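Local coordinates for protein endonuclease 8-like L720 (Acanthamoeba polyphaga mimivirus, PDB 4MB7) that is an endonuclease VIII-like viral protein of the Fpg/Nei family, with a helix-two-turns-helix domain and a bound zinc ion, at residues A[90-93]-A[94-98]; A[117-121]-A[122-126]. All blocks are in the same frame, centred on the assembly; numbering follows the deposited sequence.

Contact 1 (A[90-93]-A[94-98])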
ATOM      1  N   ILE A  90      13.127   1.094 -16.210  1.00 18.77           N
ATOM      2  CA  ILE A  90      13.997  -0.072 -16.260  1.00 22.46           C
ATOM      3  C   ILE A  90      15.308   0.248 -15.567  1.00 21.85           C
ATOM      4  O   ILE A  90      15.986   1.200 -15.936  1.00 26.80           O
ATOM      5  CB  ILE A  90      14.333  -0.452 -17.714  1.00 28.66           C
ATOM      6  CG1 ILE A  90      13.057  -0.618 -18.532  1.00 42.77           C
ATOM      7  CG2 ILE A  90      15.167  -1.722 -17.755  1.00 32.95           C
ATOM      8  CD1 ILE A  90      12.128  -1.632 -17.953  1.00 48.12           C
ATOM      9  N   ILE A  91      15.668  -0.540 -14.561  1.00 20.21           N
ATOM     10  CA  ILE A  91      16.949  -0.357 -13.893  1.00 20.70           C
ATOM     11  C   ILE A  91      17.776  -1.633 -13.926  1.00 27.62           C
ATOM     12  O   ILE A  91      17.401  -2.641 -13.329  1.00 23.13           O
ATOM     13  CB  ILE A  91      16.783   0.086 -12.427  1.00 20.15           C
ATOM     14  CG1 ILE A  91      15.985   1.389 -12.347  1.00 21.74           C
ATOM     15  CG2 ILE A  91      18.148   0.258 -11.773  1.00 21.24           C
ATOM     16  CD1 ILE A  91      15.874   1.957 -10.944  1.00 20.51           C
ATOM     17  N   GLN A  92      18.900  -1.589 -14.634  1.00 20.49           N
ATOM     18  CA  GLN A  92      19.831  -2.713 -14.633  1.00 21.33           C
ATOM     19  C   GLN A  92      20.966  -2.473 -13.645  1.00 21.60           C
ATOM     20  O   GLN A  92      21.603  -1.420 -13.657  1.00 25.09           O
ATOM     21  CB  GLN A  92      20.393  -2.975 -16.031  1.00 27.19           C
ATOM     22  CG  GLN A  92      21.371  -4.145 -16.063  1.00 28.16           C
ATOM     23  CD  GLN A  92      21.655  -4.648 -17.462  1.00 57.68           C
ATOM     24  OE1 GLN A  92      21.068  -4.181 -18.437  1.00 60.00           O
ATOM     25  NE2 GLN A  92      22.561  -5.612 -17.566  1.00 53.06           N
ATOM     26  N   LEU A  93      21.213  -3.458 -12.788  1.00 21.83           N
ATOM     27  CA  LEU A  93      22.240  -3.343 -11.761  1.00 21.88           C
ATOM     28  C   LEU A  93      23.546  -4.026 -12.175  1.00 26.96           C
ATOM     29  O   LEU A  93      23.617  -4.662 -13.226  1.00 27.82           O
ATOM     30  CB  LEU A  93      21.728  -3.924 -10.445  1.00 20.34           C
ATOM     31  CG  LEU A  93      20.426  -3.273  -9.968  1.00 29.15           C
ATOM     32  CD1 LEU A  93      19.869  -3.998  -8.761  1.00 22.72           C
ATOM     33  CD2 LEU A  93      20.658  -1.802  -9.653  1.00 18.71           C
ATOM     34  N   ASP A  94      24.572  -3.892 -11.339  1.00 23.04           N
ATOM     35  CA  ASP A  94      25.900  -4.422 -11.650  1.00 24.57           C
ATOM     36  C   ASP A  94      25.981  -5.950 -11.638  1.00 26.94           C
ATOM     37  O   ASP A  94      26.936  -6.527 -12.160  1.00 34.75           O
ATOM     38  CB  ASP A  94      26.959  -3.822 -10.719  1.00 34.23           C
ATOM     39  CG  ASP A  94      26.592  -3.948  -9.250  1.00 36.78           C
ATOM     40  OD1 ASP A  94      25.767  -4.820  -8.906  1.00 44.70           O
ATOM     41  OD2 ASP A  94      27.136  -3.173  -8.436  1.00 46.79           O
ATOM     42  N   ASN A  95      24.987  -6.601 -11.042  1.00 34.92           N
ATOM     43  CA  ASN A  95      24.944  -8.061 -11.018  1.00 33.56           C
ATOM     44  C   ASN A  95      23.978  -8.645 -12.049  1.00 28.45           C
ATOM     45  O   ASN A  95      23.476  -9.757 -11.876  1.00 34.01           O
ATOM     46  CB  ASN A  95      24.600  -8.575  -9.617  1.00 23.45           C
ATOM     47  CG  ASN A  95      23.245  -8.095  -9.132  1.00 30.93           C
ATOM     48  OD1 ASN A  95      22.560  -7.334  -9.814  1.00 32.35           O
ATOM     49  ND2 ASN A  95      22.848  -8.548  -7.949  1.00 33.17           N
ATOM     50  N   ASP A  96      23.718  -7.877 -13.106  1.00 31.65           N
ATOM     51  CA  ASP A  96      22.841  -8.286 -14.211  1.00 39.98           C
ATOM     52  C   ASP A  96      21.358  -8.421 -13.851  1.00 30.78           C
ATOM     53  O   ASP A  96      20.548  -8.824 -14.688  1.00 25.83           O
ATOM     54  CB  ASP A  96      23.349  -9.565 -14.890  1.00 51.39           C
ATOM     55  CG  ASP A  96      24.247  -9.278 -16.078  1.00 68.85           C
ATOM     56  OD1 ASP A  96      24.823  -8.171 -16.142  1.00 51.17           O
ATOM     57  OD2 ASP A  96      24.376 -10.162 -16.951  1.00 70.35           O
ATOM     58  N   ILE A  97      21.001  -8.083 -12.617  1.00 25.98           N
ATOM     59  CA  ILE A  97      19.598  -8.042 -12.222  1.00 28.74           C
ATOM     60  C   ILE A  97      18.929  -6.825 -12.854  1.00 30.32           C
ATOM     61  O   ILE A  97      19.506  -5.740 -12.882  1.00 29.43           O
ATOM     62  CB  ILE A  97      19.444  -7.992 -10.688  1.00 32.78           C
ATOM     63  CG1 ILE A  97      19.800  -9.348 -10.077  1.00 41.60           C
ATOM     64  CG2 ILE A  97      18.028  -7.589 -10.290  1.00 28.17           C
ATOM     65  CD1 ILE A  97      19.582  -9.416  -8.586  1.00 48.43           C
ATOM     66  N   VAL A  98      17.722  -7.011 -13.381  1.00 21.49           N
ATOM     67  CA  VAL A  98      16.972  -5.903 -13.965  1.00 21.92           C
ATOM     68  C   VAL A  98      15.628  -5.711 -13.265  1.00 21.10           C
ATOM     69  O   VAL A  98      14.819  -6.634 -13.189  1.00 27.60           O
ATOM     70  CB  VAL A  98      16.738  -6.104 -15.475  1.00 33.73           C
ATOM     71  CG1 VAL A  98      15.931  -4.946 -16.047  1.00 24.49           C
ATOM     72  CG2 VAL A  98      18.066  -6.240 -16.207  1.00 25.41           C
TER
HETATM   73  O   HOH W   1      24.810  -5.552 -15.757  1.00 35.04           O
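A type I turn followed by a G1 beta bulge closes the hairpin between strands 89-93 and 98-102, with Leu93 and Ile97 facing each other across its base. Leu93 N donates almost straight to Ile97 O at 2.9 Å (173°). The turn's own bond, from Asp96 N to Leu93 O, is longer at 3.2 Å, and its donor stands above the carbonyl plane. Asp96 then adopts the left-handed backbone conformation (phi 68°) that marks the bulge. Within the turn, Asn95 forms an Asx turn: its OD1 accepts from Ile97 N at 3.3 Å. The carboxylate of Asp94 is held from outside by His19 and by the backbone N of Arg20, tying the loop to the chain leading into strand 21-25. Further down the ladder, Val98 is wedged between two side chains, CG1 meeting Ile90 CG2 at 3.7 Å and CG2 meeting Gln92 CG at 3.9 Å. The extended chain of Gln92, CG anti to the backbone N, lies beside that of Asp96 and points the same way, the amide and carboxylate planes turned 76° apart. One water joins the two, accepting from Gln92 NE2 and donating both to Leu93 O and, at 2.6 Å, to Asp96 OD1.

Contact 2 (A[117-121]-A[122-126]); sequences IKTNY and TICTT. With SO4 (sulfate ion), chain E.
Two first torsions bring the key groups of this turn together: chi1 of Thr119 (72°) places OG1 between its own backbone N and carbonyl carbon, facing Thr122, and chi1 of Tyr121 (61°) swings the ring back beneath that hydroxyl. OG1 accepts from Thr122 N at 3.2 Å and, weakly, from Tyr121 N at 3.4 Å, the latter fitting an ST turn. One side-chain oxygen thus meets two N-H groups of the bend, the second only weakly, while it also lies over one face of the Tyr121 ring, offset toward the rim. Thr122 CG2 approaches the same ring obliquely, 3.4 Å from Tyr121 CE1, and Tyr121 OH reaches Asp132 on helix 126-136. Behind the turn the backbones pair: Thr119 N gives a 2.8 Å bond to Thr122 O, and Ile117 and Cys124 exchange two, the shorter from Ile117 N to Cys124 O at 2.7 Å. Ile117 CG2 packs 3.8 Å from Thr126 OG1, the two side chains crossing at about a right angle; that hydroxyl is hydrogen-bonded to Ala115 O. At the tip, Asn120 ND2 donates to sulfate O1 at 2.7 Å, and Lys49 NZ also bonds to the ion, probably a crystallisation component. Thr125 N-caps the next helix through Gln128 N. The whole is a short antiparallel beta hairpin running directly into a capped helix.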
ATOM      1  N   ILE A 117       4.197  19.360  -1.660  1.00 15.91           N
ATOM      2  CA  ILE A 117       3.627  18.339  -2.535  1.00 15.76           C
ATOM      3  C   ILE A 117       2.409  17.682  -1.896  1.00 16.52           C
ATOM      4  O   ILE A 117       2.247  17.704  -0.676  1.00 17.22           O
ATOM      5  CB  ILE A 117       4.653  17.238  -2.896  1.00 15.84           C
ATOM      6  CG1 ILE A 117       5.111  16.496  -1.637  1.00 17.33           C
ATOM      7  CG2 ILE A 117       5.841  17.831  -3.641  1.00 16.20           C
ATOM      8  CD1 ILE A 117       6.092  15.369  -1.909  1.00 17.87           C
ATOM      9  N   LYS A 118       1.553  17.096  -2.728  1.00 17.15           N
ATOM     10  CA  LYS A 118       0.376  16.395  -2.236  1.00 19.71           C
ATOM     11  C   LYS A 118       0.614  14.890  -2.190  1.00 21.30           C
ATOM     12  O   LYS A 118       0.862  14.260  -3.218  1.00 22.82           O
ATOM     13  CB  LYS A 118      -0.836  16.698  -3.114  1.00 21.63           C
ATOM     14  CG  LYS A 118      -2.123  16.022  -2.651  1.00 24.71           C
ATOM     15  CD  LYS A 118      -3.246  16.226  -3.655  1.00 32.93           C
ATOM     16  CE  LYS A 118      -4.484  15.428  -3.270  1.00 38.39           C
ATOM     17  NZ  LYS A 118      -4.946  15.766  -1.899  1.00 47.76           N
ATOM     18  N   THR A 119       0.548  14.324  -0.989  1.00 17.32           N
ATOM     19  CA  THR A 119       0.643  12.880  -0.814  1.00 18.43           C
ATOM     20  C   THR A 119      -0.766  12.323  -0.658  1.00 24.24           C
ATOM     21  O   THR A 119      -1.737  13.075  -0.716  1.00 24.34           O
ATOM     22  CB  THR A 119       1.477  12.514   0.421  1.00 28.59           C
ATOM     23  OG1 THR A 119       0.736  12.820   1.609  1.00 22.60           O
ATOM     24  CG2 THR A 119       2.786  13.289   0.425  1.00 23.91           C
ATOM     25  N   ASN A 120      -0.889  11.015  -0.451  1.00 18.89           N
ATOM     26  CA  ASN A 120      -2.216  10.406  -0.343  1.00 23.21           C
ATOM     27  C   ASN A 120      -2.902  10.609   1.012  1.00 22.29           C
ATOM     28  O   ASN A 120      -3.941  10.008   1.283  1.00 24.27           O
ATOM     29  CB  ASN A 120      -2.199   8.921  -0.747  1.00 22.10           C
ATOM     30  CG  ASN A 120      -1.411   8.043   0.219  1.00 21.43           C
ATOM     31  OD1 ASN A 120      -0.925   8.501   1.252  1.00 23.85           O
ATOM     32  ND2 ASN A 120      -1.295   6.761  -0.118  1.00 21.75           N
ATOM     33  N   TYR A 121      -2.325  11.460   1.856  1.00 20.33           N
ATOM     34  CA  TYR A 121      -2.912  11.731   3.165  1.00 33.66           C
ATOM     35  C   TYR A 121      -2.810  13.202   3.576  1.00 37.24           C
ATOM     36  O   TYR A 121      -3.526  13.642   4.472  1.00 27.42           O
ATOM     37  CB  TYR A 121      -2.291  10.828   4.239  1.00 39.07           C
ATOM     38  CG  TYR A 121      -0.805  11.026   4.400  1.00 28.60           C
ATOM     39  CD1 TYR A 121      -0.298  11.848   5.398  1.00 35.81           C
ATOM     40  CD2 TYR A 121       0.093  10.404   3.544  1.00 35.96           C
ATOM     41  CE1 TYR A 121       1.060  12.038   5.540  1.00 38.73           C
ATOM     42  CE2 TYR A 121       1.448  10.590   3.675  1.00 28.70           C
ATOM     43  CZ  TYR A 121       1.925  11.408   4.672  1.00 76.57           C
ATOM     44  OH  TYR A 121       3.275  11.593   4.797  1.00 46.66           O
ATOM     45  N   THR A 122      -1.929  13.961   2.926  1.00 23.17           N
ATOM     46  CA  THR A 122      -1.737  15.365   3.294  1.00 22.00           C
ATOM     47  C   THR A 122      -1.028  16.206   2.233  1.00 22.13           C
ATOM     48  O   THR A 122      -0.696  15.724   1.151  1.00 22.98           O
ATOM     49  CB  THR A 122      -0.926  15.499   4.603  1.00 26.98           C
ATOM     50  OG1 THR A 122      -1.035  16.836   5.102  1.00 33.61           O
ATOM     51  CG2 THR A 122       0.543  15.178   4.360  1.00 39.71           C
ATOM     52  N   ILE A 123      -0.820  17.478   2.564  1.00 17.70           N
ATOM     53  CA  ILE A 123       0.043  18.364   1.791  1.00 24.48           C
ATOM     54  C   ILE A 123       1.194  18.813   2.688  1.00 22.00           C
ATOM     55  O   ILE A 123       0.970  19.364   3.764  1.00 22.91           O
ATOM     56  CB  ILE A 123      -0.722  19.598   1.279  1.00 22.67           C
ATOM     57  CG1 ILE A 123      -1.831  19.175   0.316  1.00 27.34           C
ATOM     58  CG2 ILE A 123       0.229  20.573   0.601  1.00 21.40           C
ATOM     59  CD1 ILE A 123      -2.665  20.327  -0.201  1.00 36.90           C
ATOM     60  N   CYS A 124       2.423  18.562   2.247  1.00 20.87           N
ATOM     61  CA  CYS A 124       3.599  18.868   3.051  1.00 32.26           C
ATOM     62  C   CYS A 124       4.824  19.038   2.161  1.00 20.29           C
ATOM     63  O   CYS A 124       4.756  18.815   0.952  1.00 17.38           O
ATOM     64  CB  CYS A 124       3.847  17.748   4.064  1.00 20.30           C
ATOM     65  SG  CYS A 124       4.112  16.119   3.308  1.00 22.86           S
ATOM     66  N   THR A 125       5.947  19.430   2.757  1.00 16.45           N
ATOM     67  CA  THR A 125       7.185  19.553   1.995  1.00 16.41           C
ATOM     68  C   THR A 125       7.686  18.177   1.582  1.00 16.27           C
ATOM     69  O   THR A 125       7.328  17.167   2.189  1.00 16.24           O
ATOM     70  CB  THR A 125       8.301  20.265   2.789  1.00 22.06           C
ATOM     71  OG1 THR A 125       8.668  19.473   3.925  1.00 22.14           O
ATOM     72  CG2 THR A 125       7.841  21.641   3.250  1.00 20.60           C
ATOM     73  N   THR A 126       8.516  18.147   0.546  1.00 18.90           N
ATOM     74  CA  THR A 126       9.115  16.908   0.074  1.00 19.78           C
ATOM     75  C   THR A 126       9.925  16.253   1.185  1.00 22.05           C
ATOM     76  O   THR A 126       9.886  15.036   1.360  1.00 18.98           O
ATOM     77  CB  THR A 126      10.024  17.165  -1.142  1.00 21.32           C
ATOM     78  OG1 THR A 126       9.295  17.903  -2.130  1.00 22.34           O
ATOM     79  CG2 THR A 126      10.504  15.851  -1.739  1.00 24.83           C
TER
HETATM   80  S   SO4 E 304      -4.152   5.901  -2.448  0.50 40.91           S
HETATM   81  O1  SO4 E 304      -2.736   5.758  -2.125  0.50 18.98           O
HETATM   82  O2  SO4 E 304      -4.377   5.505  -3.835  0.50 72.77           O
HETATM   83  O3  SO4 E 304      -4.939   5.046  -1.563  0.50 45.09           O
HETATM   84  O4  SO4 E 304      -4.557   7.292  -2.268  0.50 62.40           O

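How the contacts relate
Contacts 1 and 2 illustrate how differently two hairpin bends of one chain can be secured. They share no strand and do not touch: their centres lie 31 Å apart, with nearest atoms about 18 Å apart. Contact 1, partly buried, joins the two central strands of a four-stranded antiparallel sheet and has strand 21-25 alongside it. Contact 2 is a surface feature, a hairpin of only two strands that rests on helix 126-136. In the first, backbone bonds, an Asx turn and a water held between an amide and a carboxylate secure the bend; in the second, a threonine hydroxyl gathers N-H groups over an aromatic ring, and a sulfate ion sits at the side chain of the tip asparagine.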